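Local coordinates for alginate biosynthesis protein AlgX (Pseudomonas aeruginosa, PDB 4KNC), which takes part in the O-acetylation of the exopolysaccharide alginate and protects the polymer from degradation as it crosses the periplasm, at residues 75-80 / 288-293; 233-238 / 262-267. One frame throughout, in Å; residues are numbered along the deposited sequence.

Both contacts belong to the four-stranded parallel sheet of the SGNH hydrolase-like domain, whose strands run in the order 80-85, 293-298, 237-240, 263-265. From the N terminus, helix 61-76 ends and the chain enters edge strand 80-85; its partner in interaction 1 comes 208 residues later. Within that long loop, interaction 2 closes a short one of 23 residues, the beta-alpha-beta unit of strand 237-240, helix 251-259 and edge strand 263-265. The later arrival, 288-293, leads into strand 293-298, which lies between strands 80-85 and 237-240; there Ile293 O lies 3.0 Å from Ala238 N, a probable hydrogen bond. The contacts thus join each edge strand to an inner one, their centres about 12 Å apart.

Interaction 1: 75-80 / 288-293; sequences KRKGIE and KNPPKI
Glu80 N gives a nearly straight hydrogen bond to Lys292 O, 2.9 Å long with 177° at the hydrogen. It is the first rung between parallel strands 80-85 and 293-298 of the SGNH hydrolase-like domain, where Glu80 pairs with Ile293 and their side chains share one face of the sheet. The next atoms along add a softer link, a CA-H...O contact from Ile293 CA to Glu80 O at 3.5 Å. The chain reaches this rung through a Schellman motif that ends helix 61-76: Gly78, with positive phi, returns its N-H to Lys75 O. Ahead of the strand pairing, side chains of 77-80 pack on the two prolines. Ile79 sets CG1 and CG2 side by side against Pro291 O, CG1 at 3.4 Å and CG2 at 3.7 Å. CG1 stands beside the backbone N (chi1 -49°), and CD1 continues from it toward the ring of Pro290, making an apolar contact at CB, 4.2 Å away; CG2 also reaches CG of Pro291. The same Pro290 CB is touched by the aliphatic stem of Lys77, whose CE comes within 4.0 Å. Both side chains cross the proline at about a right angle. Phe286 of helix 284-288 packs on Ile79 and Pro291, extending this patch. Glu80 rests CB and CG against Lys292 O, then bends at chi2 (-81°) and carries its carboxylate away from the other segment. There OE1 accepts a hydrogen bond from Trp127 NE1, and OE2 forms a salt bridge with Lys75 NZ at 3.4 Å, linking the last helical turn to the start of the strand. Lys292 points away from this contact, and its NZ is hydrogen-bonded to Gln236 OE1.

Interaction 2: 233-238 / 262-267; sequences GNPQIA and DILNNA
Asp262 opens the approach of edge strand 263-265 to strand 237-240, the two parallel strands of a right-handed beta-alpha-beta unit in the SGNH hydrolase-like domain, with helix 251-259 as the crossover. Its CB packs on Pro235 CB at 3.8 Å, and OD2 lies beside the ring carbon CG. Its carbonyl oxygen receives a water hydrogen bond of 2.7 Å, while the same water accepts from Gln236 N, so one solvent molecule bridges the backbones just ahead of the strand pairing. Ile263 turns to the same face as Ile237, and its CD1 presses against Ile237 CG2 at 3.5 Å, the two side chains crossing obliquely. On this face Leu255 of helix 251-259 touches Ile263. Leu264 supplies the backbone hydrogen bond between the two segments: its N donates to Ile237 O at 2.8 Å, with 161° at the hydrogen. Its side chain lies on the other face, with Ala238. CG stands beside the backbone N (chi1 -56°), where it lies against both Ile237 O and Pro235 CB, and CD2 reaches that same proline carbon. Leu264 O in turn takes a CA-H...O contact from Ala238 CA. At the end of the strand, Asn265 folds into an Asx turn, its OD1 accepting from Ala267 N at 2.9 Å.

Interaction 1: 75-80 / 288-293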
ATOM      1  N   LYS A  75      13.803  -9.493   4.936  1.00 41.25           N
ATOM      2  CA  LYS A  75      14.255 -10.740   5.561  1.00 43.39           C
ATOM      3  C   LYS A  75      15.609 -10.610   6.269  1.00 43.35           C
ATOM      4  O   LYS A  75      15.821 -11.190   7.334  1.00 39.68           O
ATOM      5  CB  LYS A  75      14.323 -11.864   4.534  1.00 47.30           C
ATOM      6  CG  LYS A  75      14.666 -13.212   5.143  1.00 46.86           C
ATOM      7  CD  LYS A  75      13.660 -13.572   6.218  1.00 50.58           C
ATOM      8  CE  LYS A  75      14.013 -14.898   6.883  1.00 57.73           C
ATOM      9  NZ  LYS A  75      13.808 -16.045   5.948  1.00 59.31           N
ATOM     10  N   ARG A  76      16.522  -9.843   5.684  1.00 43.05           N
ATOM     11  CA  ARG A  76      17.823  -9.611   6.315  1.00 52.06           C
ATOM     12  C   ARG A  76      17.655  -8.938   7.665  1.00 49.22           C
ATOM     13  O   ARG A  76      18.466  -9.123   8.559  1.00 51.86           O
ATOM     14  CB  ARG A  76      18.711  -8.712   5.454  1.00 58.62           C
ATOM     15  CG  ARG A  76      19.312  -9.354   4.224  1.00 67.08           C
ATOM     16  CD  ARG A  76      20.549  -8.574   3.758  1.00 80.38           C
ATOM     17  NE  ARG A  76      20.319  -7.128   3.676  1.00 88.96           N
ATOM     18  CZ  ARG A  76      20.711  -6.250   4.600  1.00 91.31           C
ATOM     19  NH1 ARG A  76      20.459  -4.957   4.446  1.00 84.02           N
ATOM     20  NH2 ARG A  76      21.350  -6.671   5.684  1.00 95.31           N
ATOM     21  N   LYS A  77      16.604  -8.137   7.801  1.00 48.36           N
ATOM     22  CA  LYS A  77      16.375  -7.383   9.028  1.00 48.54           C
ATOM     23  C   LYS A  77      15.551  -8.204  10.035  1.00 47.66           C
ATOM     24  O   LYS A  77      15.207  -7.716  11.112  1.00 48.42           O
ATOM     25  CB  LYS A  77      15.690  -6.050   8.700  1.00 56.86           C
ATOM     26  CG  LYS A  77      15.727  -5.005   9.812  1.00 67.71           C
ATOM     27  CD  LYS A  77      14.960  -3.744   9.415  1.00 77.45           C
ATOM     28  CE  LYS A  77      14.703  -2.826  10.610  1.00 81.53           C
ATOM     29  NZ  LYS A  77      15.958  -2.426  11.313  1.00 83.99           N
ATOM     30  N   GLY A  78      15.252  -9.454   9.681  1.00 41.54           N
ATOM     31  CA  GLY A  78      14.438 -10.324  10.519  1.00 43.74           C
ATOM     32  C   GLY A  78      12.927 -10.140  10.359  1.00 49.50           C
ATOM     33  O   GLY A  78      12.160 -10.409  11.288  1.00 50.20           O
ATOM     34  N   ILE A  79      12.500  -9.694   9.178  1.00 42.92           N
ATOM     35  CA  ILE A  79      11.079  -9.460   8.905  1.00 40.55           C
ATOM     36  C   ILE A  79      10.546 -10.354   7.781  1.00 42.16           C
ATOM     37  O   ILE A  79      11.069 -10.344   6.663  1.00 40.06           O
ATOM     38  CB  ILE A  79      10.821  -7.984   8.542  1.00 35.06           C
ATOM     39  CG1 ILE A  79      11.491  -7.063   9.563  1.00 33.98           C
ATOM     40  CG2 ILE A  79       9.326  -7.690   8.475  1.00 34.24           C
ATOM     41  CD1 ILE A  79      11.550  -5.621   9.114  1.00 38.42           C
ATOM     42  N   GLU A  80       9.510 -11.135   8.089  1.00 36.16           N
ATOM     43  CA  GLU A  80       8.847 -11.963   7.086  1.00 35.04           C
ATOM     44  C   GLU A  80       7.736 -11.134   6.455  1.00 40.28           C
ATOM     45  O   GLU A  80       7.034 -10.406   7.159  1.00 38.10           O
ATOM     46  CB  GLU A  80       8.236 -13.209   7.737  1.00 28.78           C
ATOM     47  CG  GLU A  80       9.227 -14.150   8.392  1.00 32.05           C
ATOM     48  CD  GLU A  80       9.910 -15.062   7.391  1.00 39.06           C
ATOM     49  OE1 GLU A  80       9.370 -15.263   6.280  1.00 42.59           O
ATOM     50  OE2 GLU A  80      10.993 -15.576   7.708  1.00 52.49           O
ATOM     51  N   LYS A 288      13.366   0.869  15.771  1.00 57.50           N
ATOM     52  CA  LYS A 288      13.670   0.479  17.142  1.00 71.19           C
ATOM     53  C   LYS A 288      13.217  -0.960  17.393  1.00 75.23           C
ATOM     54  O   LYS A 288      14.020  -1.813  17.769  1.00 71.76           O
ATOM     55  CB  LYS A 288      13.048   1.420  18.175  1.00 71.07           C
ATOM     56  CG  LYS A 288      13.273   0.911  19.597  1.00 79.24           C
ATOM     57  N   ASN A 289      11.931  -1.216  17.164  1.00 75.30           N
ATOM     58  CA  ASN A 289      11.351  -2.542  17.366  1.00 67.40           C
ATOM     59  C   ASN A 289      10.704  -3.082  16.093  1.00 55.71           C
ATOM     60  O   ASN A 289       9.482  -3.017  15.945  1.00 45.55           O
ATOM     61  CB  ASN A 289      10.299  -2.487  18.475  1.00 69.78           C
ATOM     62  CG  ASN A 289      10.821  -1.833  19.744  1.00 74.28           C
ATOM     63  OD1 ASN A 289      11.871  -2.210  20.267  1.00 71.12           O
ATOM     64  ND2 ASN A 289      10.088  -0.841  20.244  1.00 70.82           N
ATOM     65  N   PRO A 290      11.516  -3.614  15.165  1.00 45.41           N
ATOM     66  CA  PRO A 290      10.931  -4.143  13.922  1.00 50.95           C
ATOM     67  C   PRO A 290      10.019  -5.341  14.168  1.00 53.99           C
ATOM     68  O   PRO A 290      10.307  -6.175  15.027  1.00 59.64           O
ATOM     69  CB  PRO A 290      12.159  -4.559  13.095  1.00 52.65           C
ATOM     70  CG  PRO A 290      13.282  -4.704  14.090  1.00 50.75           C
ATOM     71  CD  PRO A 290      12.987  -3.701  15.177  1.00 48.45           C
ATOM     72  N   PRO A 291       8.923  -5.432  13.409  1.00 44.48           N
ATOM     73  CA  PRO A 291       8.016  -6.568  13.578  1.00 36.28           C
ATOM     74  C   PRO A 291       8.673  -7.836  13.072  1.00 39.64           C
ATOM     75  O   PRO A 291       9.549  -7.750  12.217  1.00 38.18           O
ATOM     76  CB  PRO A 291       6.855  -6.213  12.654  1.00 40.67           C
ATOM     77  CG  PRO A 291       7.521  -5.432  11.532  1.00 40.33           C
ATOM     78  CD  PRO A 291       8.579  -4.607  12.236  1.00 44.07           C
ATOM     79  N   LYS A 292       8.257  -8.987  13.594  1.00 33.16           N
ATOM     80  CA  LYS A 292       8.668 -10.278  13.055  1.00 30.54           C
ATOM     81  C   LYS A 292       7.935 -10.518  11.739  1.00 29.78           C
ATOM     82  O   LYS A 292       8.451 -11.157  10.824  1.00 32.02           O
ATOM     83  CB  LYS A 292       8.293 -11.391  14.039  1.00 35.10           C
ATOM     84  CG  LYS A 292       8.888 -11.222  15.423  1.00 49.82           C
ATOM     85  CD  LYS A 292      10.364 -11.583  15.422  1.00 56.35           C
ATOM     86  CE  LYS A 292      10.987 -11.408  16.799  1.00 63.80           C
ATOM     87  NZ  LYS A 292      11.115  -9.964  17.163  1.00 69.70           N
ATOM     88  N   ILE A 293       6.710 -10.008  11.663  1.00 30.67           N
ATOM     89  CA  ILE A 293       5.858 -10.210  10.499  1.00 34.93           C
ATOM     90  C   ILE A 293       5.242  -8.877  10.042  1.00 35.45           C
ATOM     91  O   ILE A 293       4.736  -8.090  10.849  1.00 35.12           O
ATOM     92  CB  ILE A 293       4.725 -11.238  10.781  1.00 32.02           C
ATOM     93  CG1 ILE A 293       5.290 -12.547  11.342  1.00 36.80           C
ATOM     94  CG2 ILE A 293       3.893 -11.499   9.514  1.00 29.02           C
ATOM     95  CD1 ILE A 293       4.237 -13.604  11.596  1.00 36.51           C
TER

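Interaction 2: 233-238 / 262-267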
ATOM      1  N   GLY A 233       6.588  -9.987  25.292  1.00 60.42           N
ATOM      2  CA  GLY A 233       5.235  -9.465  25.399  1.00 57.65           C
ATOM      3  C   GLY A 233       4.829  -8.383  24.401  1.00 61.05           C
ATOM      4  O   GLY A 233       3.633  -8.110  24.227  1.00 58.79           O
ATOM      5  N   ASN A 234       5.801  -7.764  23.736  1.00 52.21           N
ATOM      6  CA  ASN A 234       5.471  -6.733  22.747  1.00 61.05           C
ATOM      7  C   ASN A 234       4.765  -7.312  21.511  1.00 54.46           C
ATOM      8  O   ASN A 234       5.011  -8.458  21.150  1.00 49.65           O
ATOM      9  CB  ASN A 234       6.733  -5.975  22.322  1.00 72.21           C
ATOM     10  CG  ASN A 234       7.316  -5.121  23.442  1.00 78.73           C
ATOM     11  OD1 ASN A 234       7.070  -5.363  24.628  1.00 79.12           O
ATOM     12  ND2 ASN A 234       8.098  -4.115  23.064  1.00 80.39           N
ATOM     13  N   PRO A 235       3.878  -6.521  20.867  1.00 52.40           N
ATOM     14  CA  PRO A 235       3.290  -6.898  19.572  1.00 45.37           C
ATOM     15  C   PRO A 235       4.363  -7.082  18.509  1.00 48.00           C
ATOM     16  O   PRO A 235       5.340  -6.339  18.489  1.00 55.38           O
ATOM     17  CB  PRO A 235       2.396  -5.698  19.226  1.00 40.85           C
ATOM     18  CG  PRO A 235       2.005  -5.152  20.562  1.00 49.34           C
ATOM     19  CD  PRO A 235       3.265  -5.293  21.400  1.00 54.55           C
ATOM     20  N   GLN A 236       4.172  -8.059  17.629  1.00 41.63           N
ATOM     21  CA  GLN A 236       5.233  -8.507  16.733  1.00 30.46           C
ATOM     22  C   GLN A 236       4.766  -8.560  15.284  1.00 37.50           C
ATOM     23  O   GLN A 236       5.520  -8.981  14.400  1.00 37.71           O
ATOM     24  CB  GLN A 236       5.705  -9.898  17.167  1.00 36.54           C
ATOM     25  CG  GLN A 236       6.344  -9.920  18.549  1.00 48.52           C
ATOM     26  CD  GLN A 236       7.597  -9.072  18.599  1.00 54.60           C
ATOM     27  OE1 GLN A 236       8.303  -8.940  17.598  1.00 52.29           O
ATOM     28  NE2 GLN A 236       7.871  -8.477  19.756  1.00 60.11           N
ATOM     29  N   ILE A 237       3.515  -8.153  15.052  1.00 33.51           N
ATOM     30  CA  ILE A 237       2.912  -8.174  13.717  1.00 29.61           C
ATOM     31  C   ILE A 237       2.344  -6.795  13.360  1.00 31.44           C
ATOM     32  O   ILE A 237       1.597  -6.212  14.137  1.00 32.89           O
ATOM     33  CB  ILE A 237       1.777  -9.221  13.606  1.00 28.93           C
ATOM     34  CG1 ILE A 237       2.269 -10.604  14.063  1.00 38.00           C
ATOM     35  CG2 ILE A 237       1.258  -9.272  12.172  1.00 28.45           C
ATOM     36  CD1 ILE A 237       1.248 -11.723  13.858  1.00 33.55           C
ATOM     37  N   ALA A 238       2.714  -6.288  12.188  1.00 34.79           N
ATOM     38  CA  ALA A 238       2.297  -4.968  11.737  1.00 32.70           C
ATOM     39  C   ALA A 238       1.560  -5.089  10.426  1.00 31.17           C
ATOM     40  O   ALA A 238       1.893  -5.924   9.589  1.00 37.60           O
ATOM     41  CB  ALA A 238       3.504  -4.062  11.570  1.00 37.58           C
ATOM     42  N   ASP A 262      -1.609  -9.795  18.574  1.00 36.57           N
ATOM     43  CA  ASP A 262      -1.781  -8.351  18.353  1.00 37.55           C
ATOM     44  C   ASP A 262      -1.371  -7.928  16.938  1.00 34.30           C
ATOM     45  O   ASP A 262      -0.351  -8.370  16.411  1.00 37.47           O
ATOM     46  CB  ASP A 262      -0.975  -7.531  19.370  1.00 43.85           C
ATOM     47  CG  ASP A 262      -1.726  -7.312  20.679  1.00 55.35           C
ATOM     48  OD1 ASP A 262      -2.968  -7.233  20.644  1.00 54.71           O
ATOM     49  OD2 ASP A 262      -1.082  -7.215  21.743  1.00 58.92           O
ATOM     50  N   ILE A 263      -2.172  -7.069  16.325  1.00 30.90           N
ATOM     51  CA  ILE A 263      -1.851  -6.566  14.995  1.00 33.26           C
ATOM     52  C   ILE A 263      -1.730  -5.055  15.057  1.00 39.64           C
ATOM     53  O   ILE A 263      -2.724  -4.357  15.259  1.00 34.43           O
ATOM     54  CB  ILE A 263      -2.946  -6.946  13.977  1.00 34.57           C
ATOM     55  CG1 ILE A 263      -3.173  -8.464  13.957  1.00 33.78           C
ATOM     56  CG2 ILE A 263      -2.596  -6.424  12.601  1.00 33.92           C
ATOM     57  CD1 ILE A 263      -2.144  -9.250  13.182  1.00 31.43           C
ATOM     58  N   LEU A 264      -0.513  -4.541  14.904  1.00 42.60           N
ATOM     59  CA  LEU A 264      -0.310  -3.094  14.819  1.00 40.16           C
ATOM     60  C   LEU A 264      -0.809  -2.571  13.492  1.00 39.25           C
ATOM     61  O   LEU A 264      -0.178  -2.812  12.467  1.00 37.78           O
ATOM     62  CB  LEU A 264       1.172  -2.758  14.942  1.00 44.08           C
ATOM     63  CG  LEU A 264       1.859  -3.283  16.199  1.00 54.86           C
ATOM     64  CD1 LEU A 264       3.361  -3.088  16.082  1.00 62.17           C
ATOM     65  CD2 LEU A 264       1.317  -2.578  17.431  1.00 49.24           C
ATOM     66  N   ASN A 265      -1.924  -1.839  13.511  1.00 34.13           N
ATOM     67  CA  ASN A 265      -2.523  -1.318  12.287  1.00 35.19           C
ATOM     68  C   ASN A 265      -1.941   0.038  11.861  1.00 41.77           C
ATOM     69  O   ASN A 265      -2.165   1.042  12.528  1.00 47.53           O
ATOM     70  CB  ASN A 265      -4.036  -1.197  12.470  1.00 34.32           C
ATOM     71  CG  ASN A 265      -4.767  -0.899  11.174  1.00 36.15           C
ATOM     72  OD1 ASN A 265      -4.172  -0.468  10.192  1.00 39.23           O
ATOM     73  ND2 ASN A 265      -6.076  -1.127  11.170  1.00 35.25           N
ATOM     74  N   ASN A 266      -1.218   0.065  10.745  1.00 30.37           N
ATOM     75  CA  ASN A 266      -0.682   1.317  10.212  1.00 30.17           C
ATOM     76  C   ASN A 266      -1.245   1.662   8.835  1.00 36.22           C
ATOM     77  O   ASN A 266      -0.631   2.423   8.071  1.00 39.19           O
ATOM     78  CB  ASN A 266       0.859   1.269  10.155  1.00 38.76           C
ATOM     79  CG  ASN A 266       1.507   1.182  11.547  1.00 47.73           C
ATOM     80  OD1 ASN A 266       2.103   0.170  11.901  1.00 50.54           O
ATOM     81  ND2 ASN A 266       1.397   2.252  12.327  1.00 51.31           N
ATOM     82  N   ALA A 267      -2.417   1.110   8.518  1.00 28.25           N
ATOM     83  CA  ALA A 267      -3.056   1.368   7.234  1.00 33.80           C
ATOM     84  C   ALA A 267      -3.314   2.864   7.056  1.00 38.32           C
ATOM     85  O   ALA A 267      -3.519   3.581   8.037  1.00 34.88           O
ATOM     86  CB  ALA A 267      -4.367   0.610   7.128  1.00 33.72           C
TER
HETATM   87  O   HOH W   1       1.650  -9.527  17.762  1.00 35.54           O